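Local coordinates for putative ABC transporter, periplasmic binding protein, amino acid (Neisseria gonorrhoeae, PDB 2YJP), which binds L-cysteine as the solute receptor of a putative amino-acid ABC transporter, probably handing it to the membrane components for uptake, at residues D81-K86 with E272-P277; L189-N194 with F198-D203. The protein carries 1 engineered substitution. One frame throughout, in Å; residues are numbered along the deposited sequence.

Interaction 1: D81-K86 with E272-P277; sequences DVEIAK and EKTLLP
The carboxylate of Glu83 is shared by two lysines, one from its own helix and one from across the contact. Lys273 NZ lies 3.1 Å from Glu83 OE2 and forms a salt bridge with it; a weaker bond of 3.4 Å joins the same Lys273 NZ to Glu83 OE1, so the ammonium leans on both oxygens. Lys86 NZ, one helical turn on from Glu83, makes the shorter bond to Glu83 OE2, at 2.9 Å. Neither lysine approaches in the carboxylate plane: the Lys86 bond is tilted 39° and the Lys273 bond 45° out of it, from opposite faces. One oxygen is thus gripped by two ammonium groups 4.2 Å apart (Lys86 NZ to Lys273 NZ), and the negative charge of the carboxylate probably favours their gathering here.

The shapes of the chains explain the meeting. Lys273 places CG opposite its backbone N (chi1 -178°) and stays extended to its end, reaching across to Glu83 and crossing it at about a right angle. The Glu83 chain instead bends at chi2, which turns the carboxylate onward along its own helix, toward Lys86. Nearer the backbones, Glu83 CG rests against Thr274 CG2 at 3.8 Å, a methyl contact, while Thr274 OG1 turns back to hydrogen-bond Ala270 O in its own helix.

This small surface network links helix 80-93 to the end of helix 266-274. Beside it the buried Ile84 packs on Leu267 and the buried Leu275 on Phe80, which Thr274 also touches. On another side of helix 80-93, Val82 and Ala85 lie against Phe101 of strand 99-103, within the parallel sheet that also holds strands 57-61 and 120-121.

Interaction 2: L189-N194 with F198-D203; sequences LKFDQN and FDALKD. With ZN (zinc ion), chain G; ZN (zinc ion), chain H; EDO (1,2-ethanediol), chain K.
Asn194 O accepts the i+4 helical hydrogen bond from Phe198 N at 3.0 Å, in the first turn of helix 194-202, just after Gln193 as N-cap. With CG anti to its own carbonyl carbon (chi1 -73°), the Phe198 ring is turned back toward the start of the helix and points its edge at the same carbonyl, Phe198 CD2 lying 3.1 Å from Asn194 O; it also packs on Leu215, Leu216 and Trp219 of helix 213-222. Phe191 reaches from the end of strand 187-191 toward the helix, where the Ala200 methyl packs obliquely against its ring, Phe191 CE2 to Ala200 CB 3.5 Å. The amide of Asn194 is buried but satisfied, bonding His211, a pocket residue, and Asp64.

Two zinc ions sit at the margins. One is bound by Asp192 OD2 at 2.0 Å together with Glu105; the other is bound at 2.5 Å by OD2 of Asp203, which, like Asp199, is a known zinc ligand of this protein.

Strand 187-191 pairs in parallel with 166-170, and the chain returns through helix 194-202 to 208-212 on the other side of that strand, a beta-alpha-beta crossover, as expected of the alpha/beta lobes of periplasmic binding proteins.

How the interactions relate
The two interactions have their centres 25 Å apart and their nearest atoms about 9 Å apart, without touching. Along the chain, helix 80-93 comes first, then both segments of interaction 2, and finally residues 272-277; interaction 1 therefore brings together distant parts of the sequence, whereas interaction 2 is local. The first lies beside the parallel sheet of strands 57-61, 99-103 and 120-121, the second beside the mixed sheet containing 166-170, 187-191 and 208-212. They therefore probably belong to different lobes of the two-lobed fold typical of this receptor family, in which the solute is held between the lobes.

Interaction 1: D81-K86 with E272-P277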
loop_
_atom_site.group_PDB
_atom_site.type_symbol
_atom_site.label_atom_id
_atom_site.label_comp_id
_atom_site.label_asym_id
_atom_site.label_seq_id
_atom_site.Cartn_x
_atom_site.Cartn_y
_atom_site.Cartn_z
ATOM N N ASP A 81 2.005 -6.646 3.968
ATOM C CA ASP A 81 3.329 -6.065 3.705
ATOM C C ASP A 81 4.329 -6.391 4.860
ATOM O O ASP A 81 5.545 -6.576 4.648
ATOM C CB ASP A 81 3.222 -4.529 3.665
ATOM C CG ASP A 81 2.389 -3.993 2.526
ATOM O OD1 ASP A 81 2.407 -4.496 1.398
ATOM O OD2 ASP A 81 1.714 -2.988 2.767
ATOM N N VAL A 82 3.821 -6.406 6.081
ATOM C CA VAL A 82 4.610 -6.669 7.283
ATOM C C VAL A 82 5.076 -8.128 7.299
ATOM O O VAL A 82 6.222 -8.451 7.726
ATOM C CB VAL A 82 3.742 -6.331 8.522
ATOM C CG1 VAL A 82 4.205 -7.045 9.740
ATOM C CG2 VAL A 82 3.661 -4.759 8.713
ATOM N N GLU A 83 4.214 -9.029 6.851
ATOM C CA GLU A 83 4.605 -10.422 6.816
ATOM C C GLU A 83 5.810 -10.580 5.865
ATOM O O GLU A 83 6.776 -11.279 6.187
ATOM C CB GLU A 83 3.446 -11.293 6.337
ATOM C CG GLU A 83 2.362 -11.417 7.328
ATOM C CD GLU A 83 2.832 -12.123 8.609
ATOM O OE1 GLU A 83 3.427 -13.205 8.594
ATOM O OE2 GLU A 83 2.610 -11.619 9.682
ATOM N N ILE A 84 5.743 -9.906 4.710
ATOM C CA ILE A 84 6.803 -9.943 3.719
ATOM C C ILE A 84 8.054 -9.346 4.363
ATOM O O ILE A 84 9.177 -9.852 4.168
ATOM C CB ILE A 84 6.420 -9.134 2.456
ATOM C CG1 ILE A 84 5.303 -9.853 1.720
ATOM C CG2 ILE A 84 7.682 -8.856 1.542
ATOM C CD1 ILE A 84 4.606 -9.034 0.736
ATOM N N ALA A 85 7.869 -8.268 5.123
ATOM C CA ALA A 85 9.013 -7.630 5.761
ATOM C C ALA A 85 9.708 -8.594 6.770
ATOM O O ALA A 85 10.951 -8.660 6.845
ATOM C CB ALA A 85 8.622 -6.295 6.397
ATOM N N LYS A 86 8.898 -9.370 7.493
ATOM C CA LYS A 86 9.423 -10.270 8.531
ATOM C C LYS A 86 10.194 -11.427 7.889
ATOM O O LYS A 86 11.262 -11.840 8.375
ATOM C CB LYS A 86 8.291 -10.751 9.442
ATOM C CG LYS A 86 7.778 -9.621 10.379
ATOM C CD LYS A 86 6.817 -10.124 11.490
ATOM C CE LYS A 86 5.673 -10.933 10.880
ATOM N NZ LYS A 86 4.497 -11.156 11.778
ATOM N N GLU A 272 -2.773 -15.915 2.626
ATOM C CA GLU A 272 -3.685 -16.747 3.408
ATOM C C GLU A 272 -3.830 -16.235 4.833
ATOM O O GLU A 272 -4.909 -16.269 5.364
ATOM C CB GLU A 272 -3.234 -18.215 3.429
ATOM C CG GLU A 272 -3.718 -18.966 2.198
ATOM C CD GLU A 272 -2.996 -20.279 1.981
ATOM O OE1 GLU A 272 -2.279 -20.727 2.913
ATOM O OE2 GLU A 272 -3.140 -20.855 0.870
ATOM N N LYS A 273 -2.748 -15.732 5.416
ATOM C CA LYS A 273 -2.803 -15.225 6.775
ATOM C C LYS A 273 -3.519 -13.890 6.876
ATOM O O LYS A 273 -4.253 -13.667 7.817
ATOM C CB LYS A 273 -1.408 -15.123 7.366
ATOM C CG LYS A 273 -1.385 -14.644 8.803
ATOM C CD LYS A 273 0.059 -14.495 9.295
ATOM C CE LYS A 273 0.117 -14.028 10.756
ATOM N NZ LYS A 273 1.508 -14.089 11.282
ATOM N N THR A 274 -3.332 -13.000 5.921
ATOM C CA THR A 274 -3.766 -11.626 6.158
ATOM C C THR A 274 -4.867 -11.124 5.216
ATOM O O THR A 274 -5.586 -10.164 5.569
ATOM C CB THR A 274 -2.564 -10.636 6.038
ATOM O OG1 THR A 274 -2.127 -10.591 4.676
ATOM C CG2 THR A 274 -1.380 -11.001 7.009
ATOM N N LEU A 275 -4.975 -11.731 4.028
ATOM C CA LEU A 275 -5.871 -11.227 2.988
ATOM C C LEU A 275 -7.099 -12.115 2.797
ATOM O O LEU A 275 -8.206 -11.598 2.696
ATOM C CB LEU A 275 -5.154 -11.016 1.613
ATOM C CG LEU A 275 -3.967 -10.022 1.620
ATOM C CD1 LEU A 275 -3.371 -9.852 0.262
ATOM C CD2 LEU A 275 -4.368 -8.644 2.159
ATOM N N LEU A 276 -6.885 -13.428 2.757
ATOM C CA LEU A 276 -7.950 -14.369 2.600
ATOM C C LEU A 276 -9.059 -14.218 3.658
ATOM O O LEU A 276 -10.224 -14.372 3.301
ATOM C CB LEU A 276 -7.421 -15.840 2.552
ATOM C CG LEU A 276 -8.549 -16.883 2.496
ATOM C CD1 LEU A 276 -9.047 -17.125 1.119
ATOM C CD2 LEU A 276 -8.228 -18.223 3.024
ATOM N N PRO A 277 -8.695 -13.960 4.950
ATOM C CA PRO A 277 -9.777 -13.791 5.931
ATOM C C PRO A 277 -10.646 -12.568 5.586
ATOM O O PRO A 277 -11.825 -12.529 5.904
ATOM C CB PRO A 277 -9.031 -13.625 7.279
ATOM C CG PRO A 277 -7.717 -14.323 7.063
ATOM C CD PRO A 277 -7.361 -13.983 5.613
#

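Interaction 2: L189-N194 with F198-D203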
loop_
_atom_site.group_PDB
_atom_site.type_symbol
_atom_site.label_atom_id
_atom_site.label_comp_id
_atom_site.label_asym_id
_atom_site.label_seq_id
_atom_site.Cartn_x
_atom_site.Cartn_y
_atom_site.Cartn_z
ATOM N N LEU A 189 -10.191 17.008 -1.614
ATOM C CA LEU A 189 -9.809 17.309 -0.245
ATOM C C LEU A 189 -8.882 16.191 0.243
ATOM O O LEU A 189 -9.245 15.032 0.279
ATOM C CB LEU A 189 -11.039 17.401 0.648
ATOM C CG LEU A 189 -10.805 17.781 2.111
ATOM C CD1 LEU A 189 -10.321 19.148 2.231
ATOM C CD2 LEU A 189 -12.066 17.893 2.839
ATOM N N LYS A 190 -7.670 16.572 0.628
ATOM C CA LYS A 190 -6.601 15.610 0.901
ATOM C C LYS A 190 -6.236 15.583 2.409
ATOM O O LYS A 190 -6.215 16.603 3.071
ATOM C CB LYS A 190 -5.376 15.934 0.046
ATOM C CG LYS A 190 -5.701 16.381 -1.348
ATOM C CD LYS A 190 -4.472 16.403 -2.251
ATOM C CE LYS A 190 -4.824 17.053 -3.600
ATOM N NZ LYS A 190 -3.737 17.011 -4.633
ATOM N N PHE A 191 -5.976 14.390 2.943
ATOM C CA PHE A 191 -5.557 14.254 4.330
ATOM C C PHE A 191 -4.302 13.404 4.327
ATOM O O PHE A 191 -4.196 12.477 3.505
ATOM C CB PHE A 191 -6.660 13.537 5.110
ATOM C CG PHE A 191 -7.903 14.364 5.293
ATOM C CD1 PHE A 191 -8.024 15.254 6.380
ATOM C CD2 PHE A 191 -8.927 14.287 4.369
ATOM C CE1 PHE A 191 -9.172 16.049 6.525
ATOM C CE2 PHE A 191 -10.078 15.085 4.497
ATOM C CZ PHE A 191 -10.207 15.940 5.562
ATOM N N ASP A 192 -3.354 13.700 5.203
ATOM C CA ASP A 192 -2.066 12.935 5.318
ATOM C C ASP A 192 -2.242 11.424 5.585
ATOM O O ASP A 192 -1.561 10.613 4.995
ATOM C CB ASP A 192 -1.194 13.530 6.425
ATOM C CG ASP A 192 -0.569 14.895 6.038
ATOM O OD1 ASP A 192 -0.874 15.352 4.941
ATOM O OD2 ASP A 192 0.264 15.510 6.797
ATOM N N GLN A 193 -3.185 11.064 6.462
ATOM C CA GLN A 193 -3.342 9.738 6.988
ATOM C C GLN A 193 -4.624 9.050 6.507
ATOM O O GLN A 193 -5.656 9.757 6.298
ATOM C CB GLN A 193 -3.432 9.852 8.503
ATOM C CG GLN A 193 -2.275 10.570 9.101
ATOM C CD GLN A 193 -2.315 10.520 10.657
ATOM O OE1 GLN A 193 -2.507 9.455 11.241
ATOM N NE2 GLN A 193 -2.141 11.671 11.307
ATOM N N ASN A 194 -4.615 7.713 6.425
ATOM C CA ASN A 194 -5.827 7.015 6.016
ATOM C C ASN A 194 -6.977 7.205 6.989
ATOM O O ASN A 194 -8.073 7.409 6.555
ATOM C CB ASN A 194 -5.611 5.504 5.697
ATOM C CG ASN A 194 -4.771 5.304 4.410
ATOM O OD1 ASN A 194 -5.172 5.778 3.344
ATOM N ND2 ASN A 194 -3.565 4.681 4.533
ATOM N N PHE A 198 -10.754 8.461 5.869
ATOM C CA PHE A 198 -11.974 7.719 5.992
ATOM C C PHE A 198 -12.910 8.354 7.060
ATOM O O PHE A 198 -14.112 8.362 6.863
ATOM C CB PHE A 198 -11.693 6.269 6.289
ATOM C CG PHE A 198 -11.172 5.522 5.139
ATOM C CD1 PHE A 198 -12.047 4.943 4.191
ATOM C CD2 PHE A 198 -9.790 5.367 4.957
ATOM C CE1 PHE A 198 -11.568 4.238 3.113
ATOM C CE2 PHE A 198 -9.304 4.627 3.858
ATOM C CZ PHE A 198 -10.187 4.041 2.954
ATOM N N ASP A 199 -12.351 8.876 8.159
ATOM C CA ASP A 199 -13.138 9.652 9.104
ATOM C C ASP A 199 -13.797 10.839 8.387
ATOM O O ASP A 199 -14.930 11.161 8.666
ATOM C CB ASP A 199 -12.338 10.188 10.322
ATOM C CG ASP A 199 -11.978 9.097 11.361
ATOM O OD1 ASP A 199 -12.628 8.006 11.394
ATOM O OD2 ASP A 199 -11.032 9.335 12.183
ATOM N N ALA A 200 -13.103 11.511 7.484
ATOM C CA ALA A 200 -13.759 12.649 6.861
ATOM C C ALA A 200 -14.928 12.184 6.000
ATOM O O ALA A 200 -15.875 12.939 5.759
ATOM C CB ALA A 200 -12.782 13.450 6.043
ATOM N N LEU A 201 -14.876 10.931 5.552
ATOM C CA LEU A 201 -15.931 10.425 4.681
ATOM C C LEU A 201 -17.137 10.093 5.539
ATOM O O LEU A 201 -18.285 10.530 5.240
ATOM C CB LEU A 201 -15.442 9.245 3.823
ATOM C CG LEU A 201 -16.561 8.581 2.999
ATOM C CD1 LEU A 201 -16.941 9.438 1.801
ATOM C CD2 LEU A 201 -16.162 7.175 2.608
ATOM N N LYS A 202 -16.863 9.419 6.669
ATOM C CA LYS A 202 -17.900 9.189 7.698
ATOM C C LYS A 202 -18.569 10.492 8.141
ATOM O O LYS A 202 -19.782 10.505 8.401
ATOM C CB LYS A 202 -17.333 8.427 8.924
ATOM C CG LYS A 202 -17.195 6.890 8.733
ATOM C CD LYS A 202 -16.058 6.280 9.521
ATOM C CE LYS A 202 -16.284 6.344 10.975
ATOM N NZ LYS A 202 -15.314 5.527 11.779
ATOM N N ASP A 203 -17.780 11.577 8.280
ATOM C CA ASP A 203 -18.316 12.867 8.713
ATOM C C ASP A 203 -19.009 13.665 7.575
ATOM O O ASP A 203 -19.482 14.768 7.804
ATOM C CB ASP A 203 -17.211 13.711 9.311
ATOM C CG ASP A 203 -16.682 13.149 10.661
ATOM O OD1 ASP A 203 -17.343 12.323 11.335
ATOM O OD2 ASP A 203 -15.546 13.542 11.062
HETATM ZN ZN ZN G . 1.411 14.327 7.924
HETATM ZN ZN ZN H . -14.923 12.313 13.172
HETATM C C1 EDO K . -22.074 7.846 9.633
HETATM O O1 EDO K . -21.525 8.180 8.321
HETATM C C2 EDO K . -23.264 6.901 9.444
HETATM O O2 EDO K . -23.172 6.086 8.252
#